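Local coordinates for protein polyketide synthase PksJ (Bacillus subtilis subsp. subtilis, PDB 4J1Q) that probably reduces alpha- and beta-keto groups of polyketide intermediates with NADPH, as a ketoreductase domain of the bacillaene assembly line, at residues 110-115 against 124-129; 230-235 against 279-284; 216-221 against 381-386; 293-298 against 308-313. All blocks are in the same frame, centred on the assembly; numbering follows the deposited sequence.

Interaction 1: 110-115 against 124-129; sequences IQAIVP and AGVSGL
Val-114 and Ala-112 of strand 108-115 meet Ala-124 and Val-126 across a small apolar interface. Both branches of Val-114 press on Ala-124. CG1 of Val-114 lies 3.6 Å from the backbone N of Ala-124, and it comes within 4.3 Å of Ala-124 CB. The other branch, CG2 of Val-114, reaches Ala-124 CA at 4.1 Å. CG1 is turned anti to the backbone N (chi1 -171°), which brings it against the start of the turn. Two residues back on the strand, the methyl CB of Ala-112 touches CG1 of Val-126, also at 4.1 Å. No hydrogen bond crosses the gap. The two segments therefore meet by van der Waals contact, and together they bury 131 Å². The contact belongs to a beta-alpha-beta unit: strand 108-115, helix 126-136 and strand 140-147. Its parallel strands fit the Rossmann-like subdomain that ketoreductases of this kind carry beside the cofactor-binding one. The short 3-10 segment at Ala-124 and Gly-125 leads into the helix. There Gly-128 N bonds to Gly-125 O at 3.0 Å. Backbone bonds to strands 46-52 and 140-147 fix the strand on its two edges. Gln-111 lies on the other side of the strand. It is tied to His-47, Gln-143 and the carbonyl of Leu-160. Farther out, Met-89 and Ile-92 of helix 81-98 pack on Val-126, and Val-144 and Phe-123 pack on Val-114.

Interaction 2: 230-235 against 279-284; sequences TIVLTG and ERYGTL. With NDP (NADPH dihydro-nicotinamide-adenine-dinucleotide phosphate), chain B.
The backbone of Thr-230 is held by hydrogen bonds to Gly-203 and Tyr-205, while its methyl group reaches out to Tyr-281. No polar bond crosses between 230-235 and 279-284. The main contact is a CH-pi interaction. Thr-230 CG2 sits over one face of the Tyr-281 ring, 4.2 Å from the ring centroid and 18° off the normal. It leans toward the rim, and its nearest ring atom is Tyr-281 CZ at 4.0 Å. With OG1 of Thr-230 beside the backbone N (chi1 -67°), the methyl takes the place anti to N and faces the ring. Val-232 adds its CG2, which meets Tyr-281 CE2 at 4.2 Å from an oblique direction. Val-258 of the neighbouring strand also touches Tyr-281. The tyrosine is the first residue to leave the helical conformation after helix 267-280, and its ring packs the end of that helix against strand 230-234. At the far end of the strand, Gly-235 brings its CA to 3.5 Å from N3A of the NADPH adenine. This is a close approach without a bond. The next residues, Arg-236 through its N and Ser-237 through its OG, form hydrogen bonds to the cofactor. A loop after the second strand that receives the adenosine end of the dinucleotide is typical of the Rossmann fold.

Interaction 3: 216-221 against 381-386; sequences LLFAKE and FNWPLW. With NDP (NADPH dihydro-nicotinamide-adenine-dinucleotide phosphate), chain B.
Segment 216-221 of helix 213-226 stands well apart from the loop that follows strand 377-383; even the nearest CA atoms, of Leu-217 and Trp-386, are 10.9 Å from each other, and large side chains bridge the gap. Phe-218 meets Trp-386 most closely. Trp-386 CH2 lies at the edge of the Phe-218 ring, near its plane, and 3.6 Å from Phe-218 CE1. The two six-membered rings are oblique, with planes at 65°. Phe-218 CZ also approaches Trp-383 CZ2 at 4.4 Å. Leu-217 CD1 adds a contact of the same length to Trp-386 CE3. Trp-386 also points its benzo edge at a face of Trp-383, with CZ2 3.5 Å above the plane and over the centre. CG of Trp-386 is anti to the carbonyl carbon (chi1 -74°), which carries the indole from the cofactor-binding backbone toward Phe-218. Phe-336 and Phe-419 extend the cluster, each packing edge-to-face with Phe-218. The backbone of residues 383-386 lies against the nicotinamide. Trp-386 N donates a hydrogen bond to the carboxamide O7N of NADPH, 2.6 Å long and at 163°. Pro-384 O lies 3.1 Å from C4N, the carbon that gives up hydride in such reductases. The aromatic contacts are apolar; the hydrogen bond from the amide of Trp-386 is strongly directional. Together they probably limit rotation of the carboxamide and help set which face of the nicotinamide is presented.

Interaction 4: 293-298 against 308-313; sequences SSKDRF and QEVLQP
Val-310 lies against the backbone of the loop at Ser-293. Its CB is 3.7 Å from the carbonyl O of Ser-293, and Val-310 CG2 is 4.0 Å from the same oxygen. CG1 of the valine nearly eclipses the backbone N (chi1 -8°), so the rotation of this side chain is uncertain. An apolar touch comes from the stem of Lys-295, where CG meets Val-310 CG1 at 4.3 Å. Lys-295 then runs on past Glu-309, and the two long side chains cross at about a right angle. Lys-295 bends only at its last torsion (chi4 -55°). Its NZ is 3.4 Å from Glu-309 OE2, which counts as a salt bridge. That oxygen is modelled too close to the lysine chain, so the details of the pairing are doubtful. No hydrogen bond joins the segments, and the CA atoms of Ser-293 and Val-310 are 6.2 Å apart. In the Rossmann fold of the ketoreductase, 293-298 belongs to the loop that leaves strand 286-289 and leads to helix 304-324. The loop thus folds back over the helix it feeds. Helix 304-324 is kinked where the N of Pro-313 lacks a bond to the preceding turn. The carbonyl of Pro-313 accepts a hydrogen bond from His-289, and the proline also touches NADPH. The side chain of Ser-293 comes to about 5 Å from the cofactor. Asp-350 of helix 349-370 packs on Val-310, while Ser-294, pointing away from helix 304-324, meets Tyr-351, Gln-348 and Met-391.

Interaction 1 comes first along the chain, in the unit of strand 108-115, helix 126-136 and strand 140-147, probably part of a second Rossmann-like subdomain. It is far from interaction 2 (centres about 36 Å apart) but only about 19 Å from interaction 4, centre to centre. Interactions 2, 3 and 4 all lie in the KR domain. Interactions 2 and 4 follow each other inside the long loop closed by interaction 3. Helix 213-226 leads into strand 230-234 and packs on it: Ile-231 and Leu-233 touch Ala-219 and Leu-216, joining interactions 2 and 3. One NADPH joins the three sites: 230-235 meets its adenine, 381-386 its nicotinamide, and Pro-313 also touches it.

Interaction 1: 110-115 against 124-129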
# COMPACT_ATOMS: atom_id res chain seq x y z
N ILE A 110 12.19 -17.63 1.61
CA ILE A 110 10.80 -17.68 2.04
C ILE A 110 9.88 -17.49 0.85
O ILE A 110 10.07 -16.56 0.07
CB ILE A 110 10.46 -16.60 3.08
CG1 ILE A 110 11.64 -16.37 4.00
CG2 ILE A 110 9.21 -16.99 3.86
CD1 ILE A 110 11.37 -15.33 5.06
N GLN A 111 8.87 -18.34 0.76
CA GLN A 111 7.84 -18.21 -0.25
C GLN A 111 6.49 -18.14 0.43
O GLN A 111 6.13 -19.03 1.23
CB GLN A 111 7.86 -19.40 -1.19
CG GLN A 111 9.24 -19.72 -1.74
CD GLN A 111 9.21 -20.88 -2.71
OE1 GLN A 111 8.84 -22.00 -2.34
NE2 GLN A 111 9.55 -20.62 -3.98
N ALA A 112 5.75 -17.08 0.11
CA ALA A 112 4.42 -16.91 0.66
C ALA A 112 3.42 -17.36 -0.37
O ALA A 112 3.52 -17.00 -1.55
CB ALA A 112 4.16 -15.47 1.04
N ILE A 113 2.50 -18.20 0.07
CA ILE A 113 1.47 -18.69 -0.82
C ILE A 113 0.17 -18.00 -0.50
O ILE A 113 -0.32 -18.08 0.62
CB ILE A 113 1.32 -20.21 -0.75
CG1 ILE A 113 2.70 -20.87 -0.63
CG2 ILE A 113 0.62 -20.72 -1.98
CD1 ILE A 113 3.64 -20.66 -1.81
N VAL A 114 -0.27 -17.18 -1.43
CA VAL A 114 -1.49 -16.42 -1.28
C VAL A 114 -2.45 -16.95 -2.34
O VAL A 114 -2.10 -16.98 -3.53
CB VAL A 114 -1.24 -14.90 -1.48
CG1 VAL A 114 -2.48 -14.07 -1.09
CG2 VAL A 114 -0.01 -14.47 -0.70
N PRO A 115 -3.60 -17.47 -1.89
CA PRO A 115 -4.65 -17.83 -2.81
C PRO A 115 -5.50 -16.62 -3.15
O PRO A 115 -6.02 -15.96 -2.26
CB PRO A 115 -5.47 -18.86 -2.01
CG PRO A 115 -5.30 -18.42 -0.59
CD PRO A 115 -3.97 -17.72 -0.49
N ALA A 124 -1.61 -10.70 -0.30
CA ALA A 124 -0.56 -10.45 -1.29
C ALA A 124 0.24 -9.20 -0.91
O ALA A 124 1.40 -9.02 -1.34
CB ALA A 124 -1.18 -10.27 -2.68
N GLY A 125 -0.39 -8.32 -0.14
CA GLY A 125 0.32 -7.21 0.49
C GLY A 125 1.59 -7.59 1.24
O GLY A 125 2.45 -6.74 1.47
N VAL A 126 1.69 -8.83 1.70
CA VAL A 126 2.87 -9.25 2.46
C VAL A 126 4.14 -8.93 1.65
O VAL A 126 5.24 -8.87 2.18
CB VAL A 126 2.84 -10.73 2.81
CG1 VAL A 126 3.01 -11.58 1.56
CG2 VAL A 126 3.92 -11.04 3.83
N SER A 127 3.96 -8.67 0.37
CA SER A 127 5.07 -8.30 -0.48
C SER A 127 5.85 -7.03 -0.08
O SER A 127 7.06 -6.95 -0.29
CB SER A 127 4.59 -8.11 -1.89
OG SER A 127 5.65 -7.60 -2.67
N GLY A 128 5.15 -6.01 0.43
CA GLY A 128 5.84 -4.86 1.02
C GLY A 128 6.82 -5.27 2.10
O GLY A 128 7.96 -4.78 2.14
N LEU A 129 6.38 -6.16 3.00
CA LEU A 129 7.25 -6.67 4.05
C LEU A 129 8.47 -7.45 3.47
O LEU A 129 9.60 -7.27 3.94
CB LEU A 129 6.46 -7.53 5.06
CG LEU A 129 7.12 -8.19 6.30
CD1 LEU A 129 8.04 -7.30 7.10
CD2 LEU A 129 6.07 -8.72 7.24

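Interaction 2: 230-235 against 279-284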
# COMPACT_ATOMS: atom_id res chain seq x y z
N THR A 230 -17.04 21.59 0.40
CA THR A 230 -16.95 21.16 1.79
C THR A 230 -15.83 20.13 2.00
O THR A 230 -15.80 19.09 1.37
CB THR A 230 -18.29 20.57 2.30
OG1 THR A 230 -19.27 21.61 2.35
CG2 THR A 230 -18.12 20.00 3.69
N ILE A 231 -14.89 20.47 2.88
CA ILE A 231 -13.72 19.64 3.10
C ILE A 231 -13.65 19.25 4.57
O ILE A 231 -13.43 20.11 5.43
CB ILE A 231 -12.44 20.38 2.72
CG1 ILE A 231 -12.66 21.23 1.46
CG2 ILE A 231 -11.29 19.40 2.52
CD1 ILE A 231 -11.44 22.00 1.00
N VAL A 232 -13.86 17.96 4.86
CA VAL A 232 -13.78 17.43 6.22
C VAL A 232 -12.41 16.79 6.44
O VAL A 232 -12.13 15.71 5.94
CB VAL A 232 -14.88 16.39 6.50
CG1 VAL A 232 -14.72 15.79 7.89
CG2 VAL A 232 -16.24 17.05 6.40
N LEU A 233 -11.55 17.50 7.17
CA LEU A 233 -10.25 16.99 7.55
C LEU A 233 -10.31 16.25 8.87
O LEU A 233 -10.86 16.76 9.84
CB LEU A 233 -9.26 18.14 7.68
CG LEU A 233 -9.17 19.07 6.47
CD1 LEU A 233 -8.06 20.10 6.68
CD2 LEU A 233 -8.96 18.25 5.21
N THR A 234 -9.70 15.08 8.92
CA THR A 234 -9.71 14.30 10.15
C THR A 234 -8.34 13.75 10.54
O THR A 234 -7.48 13.54 9.69
CB THR A 234 -10.73 13.16 10.08
OG1 THR A 234 -10.90 12.60 11.39
CG2 THR A 234 -10.24 12.06 9.14
N GLY A 235 -8.11 13.63 11.85
CA GLY A 235 -6.95 12.95 12.42
C GLY A 235 -7.18 12.71 13.90
O GLY A 235 -8.27 12.99 14.41
N GLU A 279 -25.77 13.12 8.23
CA GLU A 279 -26.77 13.96 8.88
C GLU A 279 -26.49 15.42 8.57
O GLU A 279 -27.41 16.19 8.29
CB GLU A 279 -26.77 13.73 10.39
CG GLU A 279 -27.90 14.42 11.14
CD GLU A 279 -27.95 14.10 12.63
OE1 GLU A 279 -26.88 13.87 13.25
OE2 GLU A 279 -29.06 14.12 13.20
N ARG A 280 -25.22 15.78 8.58
CA ARG A 280 -24.81 17.17 8.46
C ARG A 280 -25.00 17.64 7.04
O ARG A 280 -25.37 18.79 6.80
CB ARG A 280 -23.35 17.32 8.85
CG ARG A 280 -22.83 18.74 8.71
CD ARG A 280 -23.62 19.68 9.59
NE ARG A 280 -23.52 19.28 10.99
CZ ARG A 280 -22.57 19.68 11.81
NH1 ARG A 280 -21.61 20.49 11.38
NH2 ARG A 280 -22.56 19.28 13.08
N TYR A 281 -24.71 16.75 6.10
CA TYR A 281 -24.44 17.13 4.71
C TYR A 281 -25.21 16.22 3.77
O TYR A 281 -25.63 15.14 4.17
CB TYR A 281 -22.95 16.99 4.43
CG TYR A 281 -22.08 17.87 5.28
CD1 TYR A 281 -22.25 19.25 5.29
CD2 TYR A 281 -21.08 17.32 6.08
CE1 TYR A 281 -21.46 20.06 6.08
CE2 TYR A 281 -20.27 18.12 6.87
CZ TYR A 281 -20.46 19.50 6.86
OH TYR A 281 -19.67 20.30 7.66
N GLY A 282 -25.34 16.62 2.52
CA GLY A 282 -26.09 15.83 1.55
C GLY A 282 -25.42 14.50 1.28
O GLY A 282 -26.05 13.44 1.33
N THR A 283 -24.12 14.55 1.00
CA THR A 283 -23.42 13.38 0.50
C THR A 283 -21.90 13.49 0.63
O THR A 283 -21.36 14.51 1.06
CB THR A 283 -23.78 13.09 -0.97
OG1 THR A 283 -23.39 14.19 -1.80
CG2 THR A 283 -25.27 12.85 -1.11
N LEU A 284 -21.22 12.41 0.25
CA LEU A 284 -19.79 12.44 0.14
C LEU A 284 -19.41 12.32 -1.33
O LEU A 284 -19.82 11.39 -2.00
CB LEU A 284 -19.23 11.27 0.94
CG LEU A 284 -17.82 11.37 1.50
CD1 LEU A 284 -17.54 12.75 2.07
CD2 LEU A 284 -17.68 10.29 2.57
PA NDP B . 1.96 13.33 7.99
O1A NDP B . 2.47 12.44 9.13
O2A NDP B . 2.20 14.80 7.92
O5B NDP B . 0.41 13.04 7.78
C5B NDP B . -0.20 11.87 8.33
C4B NDP B . -1.41 12.37 9.11
O4B NDP B . -2.19 11.24 9.50
C3B NDP B . -0.96 13.01 10.41
O3B NDP B . -1.52 14.36 10.35
C2B NDP B . -1.62 12.20 11.52
O2B NDP B . -2.27 13.08 12.48
C1B NDP B . -2.72 11.44 10.81
N9A NDP B . -2.89 10.12 11.48
C8A NDP B . -1.89 9.25 11.88
N7A NDP B . -2.49 8.14 12.46
C5A NDP B . -3.88 8.30 12.36
C6A NDP B . -4.98 7.54 12.76
N6A NDP B . -4.83 6.35 13.43
N1A NDP B . -6.24 8.00 12.51
C2A NDP B . -6.43 9.20 11.92
N3A NDP B . -5.38 9.97 11.56
C4A NDP B . -4.10 9.53 11.73
O3 NDP B . 2.50 12.65 6.62
PN NDP B . 2.11 13.26 5.19
O1N NDP B . 3.46 13.63 4.60
O2N NDP B . 0.92 14.19 5.29
O5D NDP B . 1.60 11.93 4.42
C5D NDP B . 0.25 11.77 3.95
C4D NDP B . 0.10 10.31 3.47
O4D NDP B . 0.85 10.13 2.25
C3D NDP B . 0.69 9.32 4.49
O3D NDP B . -0.17 8.16 4.63
C2D NDP B . 2.02 8.97 3.90
O2D NDP B . 2.34 7.62 4.26
C1D NDP B . 1.85 9.14 2.39
N1N NDP B . 3.10 9.57 1.75
C2N NDP B . 3.67 10.78 2.03
C3N NDP B . 4.91 11.16 1.46
C7N NDP B . 5.51 12.53 1.77
O7N NDP B . 6.40 12.96 1.03
N7N NDP B . 5.15 13.21 2.89
C4N NDP B . 5.61 10.24 0.63
C5N NDP B . 5.01 8.99 0.39
C6N NDP B . 3.76 8.68 0.98
P2B NDP B . -2.50 12.63 14.02
O1X NDP B . -1.09 12.16 14.45
O2X NDP B . -3.04 13.95 14.59
O3X NDP B . -3.52 11.51 14.01

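Interaction 3: 216-221 against 381-386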
# COMPACT_ATOMS: atom_id res chain seq x y z
N LEU A 216 -3.16 18.98 3.95
CA LEU A 216 -3.40 20.41 3.89
C LEU A 216 -3.18 20.89 2.47
O LEU A 216 -3.94 21.72 1.98
CB LEU A 216 -2.51 21.18 4.86
CG LEU A 216 -2.90 21.10 6.34
CD1 LEU A 216 -1.87 21.79 7.23
CD2 LEU A 216 -4.30 21.66 6.58
N LEU A 217 -2.15 20.36 1.83
CA LEU A 217 -1.84 20.73 0.46
C LEU A 217 -3.01 20.44 -0.45
O LEU A 217 -3.44 21.29 -1.23
CB LEU A 217 -0.60 20.00 -0.04
CG LEU A 217 0.75 20.50 0.49
CD1 LEU A 217 1.91 19.75 -0.16
CD2 LEU A 217 0.90 22.01 0.32
N PHE A 218 -3.55 19.23 -0.33
CA PHE A 218 -4.70 18.84 -1.12
C PHE A 218 -5.96 19.59 -0.69
O PHE A 218 -6.81 19.89 -1.52
CB PHE A 218 -4.90 17.33 -1.08
CG PHE A 218 -4.07 16.58 -2.09
CD1 PHE A 218 -2.72 16.35 -1.88
CD2 PHE A 218 -4.62 16.19 -3.31
CE1 PHE A 218 -1.95 15.71 -2.83
CE2 PHE A 218 -3.87 15.56 -4.28
CZ PHE A 218 -2.53 15.34 -4.06
N ALA A 219 -5.99 20.03 0.56
CA ALA A 219 -7.06 20.93 1.04
C ALA A 219 -7.08 22.26 0.29
O ALA A 219 -8.12 22.67 -0.22
CB ALA A 219 -6.91 21.17 2.53
N LYS A 220 -5.93 22.92 0.25
CA LYS A 220 -5.78 24.15 -0.52
C LYS A 220 -6.16 23.95 -1.98
O LYS A 220 -6.91 24.74 -2.55
CB LYS A 220 -4.34 24.69 -0.39
CG LYS A 220 -4.08 26.00 -1.14
CD LYS A 220 -3.37 27.05 -0.30
CE LYS A 220 -3.66 28.47 -0.79
NZ LYS A 220 -3.23 29.57 0.14
N GLU A 221 -5.61 22.90 -2.59
CA GLU A 221 -5.90 22.60 -3.98
C GLU A 221 -7.40 22.52 -4.22
O GLU A 221 -7.94 23.17 -5.10
CB GLU A 221 -5.23 21.29 -4.40
CG GLU A 221 -5.41 20.94 -5.87
CD GLU A 221 -4.90 22.03 -6.81
OE1 GLU A 221 -4.41 23.06 -6.30
OE2 GLU A 221 -4.96 21.84 -8.06
N PHE A 381 -2.04 5.57 -4.93
CA PHE A 381 -0.87 6.21 -5.51
C PHE A 381 0.35 5.78 -4.70
O PHE A 381 0.40 6.01 -3.48
CB PHE A 381 -0.99 7.75 -5.49
CG PHE A 381 -1.95 8.32 -6.51
CD1 PHE A 381 -3.32 8.37 -6.26
CD2 PHE A 381 -1.48 8.87 -7.68
CE1 PHE A 381 -4.20 8.93 -7.19
CE2 PHE A 381 -2.35 9.43 -8.62
CZ PHE A 381 -3.71 9.47 -8.37
N ASN A 382 1.36 5.23 -5.37
CA ASN A 382 2.65 5.10 -4.73
C ASN A 382 3.50 6.35 -4.87
O ASN A 382 4.15 6.57 -5.93
CB ASN A 382 3.40 3.88 -5.25
CG ASN A 382 2.63 2.61 -5.05
OD1 ASN A 382 1.86 2.18 -5.93
ND2 ASN A 382 2.85 1.98 -3.90
N TRP A 383 3.44 7.21 -3.85
CA TRP A 383 4.09 8.52 -3.89
C TRP A 383 5.53 8.38 -3.53
O TRP A 383 5.88 7.65 -2.58
CB TRP A 383 3.46 9.46 -2.88
CG TRP A 383 2.08 9.95 -3.21
CD1 TRP A 383 0.98 9.98 -2.36
CD2 TRP A 383 1.62 10.62 -4.45
NE1 TRP A 383 -0.11 10.55 -2.98
CE2 TRP A 383 0.21 10.96 -4.24
CE3 TRP A 383 2.22 10.94 -5.67
CZ2 TRP A 383 -0.53 11.63 -5.20
CZ3 TRP A 383 1.44 11.57 -6.65
CH2 TRP A 383 0.10 11.93 -6.41
N PRO A 384 6.38 9.17 -4.19
CA PRO A 384 7.72 9.33 -3.69
C PRO A 384 7.76 10.38 -2.57
O PRO A 384 6.71 10.93 -2.18
CB PRO A 384 8.47 9.85 -4.90
CG PRO A 384 7.45 10.73 -5.58
CD PRO A 384 6.13 10.03 -5.37
N LEU A 385 8.97 10.67 -2.09
CA LEU A 385 9.20 11.75 -1.12
C LEU A 385 8.72 13.07 -1.71
O LEU A 385 9.19 13.47 -2.76
CB LEU A 385 10.71 11.83 -0.81
CG LEU A 385 11.25 12.59 0.41
CD1 LEU A 385 11.39 14.08 0.15
CD2 LEU A 385 10.45 12.31 1.68
N TRP A 386 7.73 13.70 -1.07
CA TRP A 386 7.29 15.04 -1.48
C TRP A 386 8.20 16.14 -1.00
O TRP A 386 8.67 16.14 0.15
CB TRP A 386 5.87 15.34 -1.03
CG TRP A 386 4.82 14.62 -1.82
CD1 TRP A 386 4.59 13.25 -1.88
CD2 TRP A 386 3.69 15.23 -2.55
NE1 TRP A 386 3.47 12.97 -2.61
CE2 TRP A 386 2.86 14.12 -3.01
CE3 TRP A 386 3.28 16.53 -2.82
CZ2 TRP A 386 1.75 14.32 -3.82
CZ3 TRP A 386 2.16 16.72 -3.64
CH2 TRP A 386 1.42 15.64 -4.12
PA NDP B . 1.96 13.33 7.99
O1A NDP B . 2.47 12.44 9.13
O2A NDP B . 2.20 14.80 7.92
O5B NDP B . 0.41 13.04 7.78
C5B NDP B . -0.20 11.87 8.33
C4B NDP B . -1.41 12.37 9.11
O4B NDP B . -2.19 11.24 9.50
C3B NDP B . -0.96 13.01 10.41
O3B NDP B . -1.52 14.36 10.35
C2B NDP B . -1.62 12.20 11.52
O2B NDP B . -2.27 13.08 12.48
C1B NDP B . -2.72 11.44 10.81
N9A NDP B . -2.89 10.12 11.48
C8A NDP B . -1.89 9.25 11.88
N7A NDP B . -2.49 8.14 12.46
C5A NDP B . -3.88 8.30 12.36
C6A NDP B . -4.98 7.54 12.76
N6A NDP B . -4.83 6.35 13.43
N1A NDP B . -6.24 8.00 12.51
C2A NDP B . -6.43 9.20 11.92
N3A NDP B . -5.38 9.97 11.56
C4A NDP B . -4.10 9.53 11.73
O3 NDP B . 2.50 12.65 6.62
PN NDP B . 2.11 13.26 5.19
O1N NDP B . 3.46 13.63 4.60
O2N NDP B . 0.92 14.19 5.29
O5D NDP B . 1.60 11.93 4.42
C5D NDP B . 0.25 11.77 3.95
C4D NDP B . 0.10 10.31 3.47
O4D NDP B . 0.85 10.13 2.25
C3D NDP B . 0.69 9.32 4.49
O3D NDP B . -0.17 8.16 4.63
C2D NDP B . 2.02 8.97 3.90
O2D NDP B . 2.34 7.62 4.26
C1D NDP B . 1.85 9.14 2.39
N1N NDP B . 3.10 9.57 1.75
C2N NDP B . 3.67 10.78 2.03
C3N NDP B . 4.91 11.16 1.46
C7N NDP B . 5.51 12.53 1.77
O7N NDP B . 6.40 12.96 1.03
N7N NDP B . 5.15 13.21 2.89
C4N NDP B . 5.61 10.24 0.63
C5N NDP B . 5.01 8.99 0.39
C6N NDP B . 3.76 8.68 0.98
P2B NDP B . -2.50 12.63 14.02
O1X NDP B . -1.09 12.16 14.45
O2X NDP B . -3.04 13.95 14.59
O3X NDP B . -3.52 11.51 14.01

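Interaction 4: 293-298 against 308-313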
# COMPACT_ATOMS: atom_id res chain seq x y z
N SER A 293 1.68 7.07 9.08
CA SER A 293 2.91 7.60 9.61
C SER A 293 3.93 6.49 9.44
O SER A 293 3.55 5.34 9.33
CB SER A 293 2.73 7.97 11.09
OG SER A 293 2.28 6.86 11.87
N SER A 294 5.19 6.84 9.27
CA SER A 294 6.25 5.85 9.26
C SER A 294 7.10 6.03 10.50
O SER A 294 7.30 7.15 10.97
CB SER A 294 7.11 6.05 8.04
OG SER A 294 7.81 7.29 8.12
N LYS A 295 7.59 4.91 11.04
CA LYS A 295 8.53 4.98 12.15
C LYS A 295 9.76 4.15 11.84
O LYS A 295 9.74 2.93 11.97
CB LYS A 295 7.86 4.49 13.43
CG LYS A 295 6.68 5.37 13.83
CD LYS A 295 6.01 4.92 15.11
CE LYS A 295 4.84 5.86 15.42
NZ LYS A 295 5.24 7.30 15.48
N ASP A 296 10.82 4.80 11.41
CA ASP A 296 11.96 4.05 10.91
C ASP A 296 12.73 3.27 11.96
O ASP A 296 13.12 3.81 12.99
CB ASP A 296 12.87 4.96 10.12
CG ASP A 296 12.16 5.56 8.94
OD1 ASP A 296 11.07 5.05 8.60
OD2 ASP A 296 12.64 6.57 8.38
N ARG A 297 12.78 1.96 11.77
CA ARG A 297 13.67 1.09 12.51
C ARG A 297 13.86 -0.21 11.76
O ARG A 297 12.93 -0.70 11.13
CB ARG A 297 13.08 0.79 13.87
CG ARG A 297 13.78 1.57 14.97
CD ARG A 297 13.52 0.91 16.30
NE ARG A 297 12.42 1.54 17.02
CZ ARG A 297 12.12 1.26 18.29
NH1 ARG A 297 11.09 1.85 18.88
NH2 ARG A 297 12.87 0.40 18.97
N PHE A 298 15.04 -0.82 11.90
CA PHE A 298 15.34 -2.07 11.22
C PHE A 298 14.56 -3.18 11.89
O PHE A 298 14.37 -3.17 13.11
CB PHE A 298 16.83 -2.38 11.31
CG PHE A 298 17.61 -1.93 10.12
CD1 PHE A 298 17.58 -0.61 9.72
CD2 PHE A 298 18.41 -2.82 9.43
CE1 PHE A 298 18.32 -0.18 8.63
CE2 PHE A 298 19.14 -2.41 8.34
CZ PHE A 298 19.14 -1.07 7.97
N GLN A 308 2.56 -2.80 14.84
CA GLN A 308 1.09 -2.72 14.75
C GLN A 308 0.63 -1.30 14.58
O GLN A 308 -0.39 -1.04 13.93
CB GLN A 308 0.40 -3.32 16.00
CG GLN A 308 0.40 -4.86 16.02
CD GLN A 308 -0.23 -5.44 14.77
OE1 GLN A 308 0.27 -6.41 14.21
NE2 GLN A 308 -1.35 -4.85 14.32
N GLU A 309 1.31 -0.38 15.26
CA GLU A 309 0.89 1.01 15.29
C GLU A 309 1.01 1.66 13.92
O GLU A 309 0.19 2.51 13.55
CB GLU A 309 1.73 1.76 16.30
CG GLU A 309 1.42 3.23 16.44
CD GLU A 309 2.54 3.96 17.18
OE1 GLU A 309 2.94 3.54 18.30
OE2 GLU A 309 3.09 4.92 16.61
N VAL A 310 2.01 1.30 13.13
CA VAL A 310 2.03 1.85 11.78
C VAL A 310 1.13 1.13 10.77
O VAL A 310 0.66 1.76 9.84
CB VAL A 310 3.43 2.19 11.23
CG1 VAL A 310 4.51 2.05 12.30
CG2 VAL A 310 3.75 1.41 9.96
N LEU A 311 0.82 -0.14 11.02
CA LEU A 311 -0.16 -0.87 10.21
C LEU A 311 -1.58 -0.32 10.40
O LEU A 311 -2.36 -0.30 9.45
CB LEU A 311 -0.17 -2.36 10.56
CG LEU A 311 1.00 -3.24 10.15
CD1 LEU A 311 0.83 -4.62 10.77
CD2 LEU A 311 1.14 -3.36 8.64
N GLN A 312 -1.91 0.10 11.61
CA GLN A 312 -3.30 0.32 11.99
C GLN A 312 -4.07 1.22 11.02
O GLN A 312 -4.99 0.75 10.34
CB GLN A 312 -3.41 0.80 13.45
CG GLN A 312 -3.42 -0.33 14.47
CD GLN A 312 -4.83 -0.77 14.80
OE1 GLN A 312 -5.47 -0.21 15.69
NE2 GLN A 312 -5.35 -1.75 14.07
N PRO A 313 -3.65 2.50 10.89
CA PRO A 313 -4.43 3.48 10.10
C PRO A 313 -4.58 3.09 8.65
O PRO A 313 -5.59 3.44 8.02
CB PRO A 313 -3.60 4.78 10.20
CG PRO A 313 -2.24 4.34 10.67
CD PRO A 313 -2.46 3.12 11.52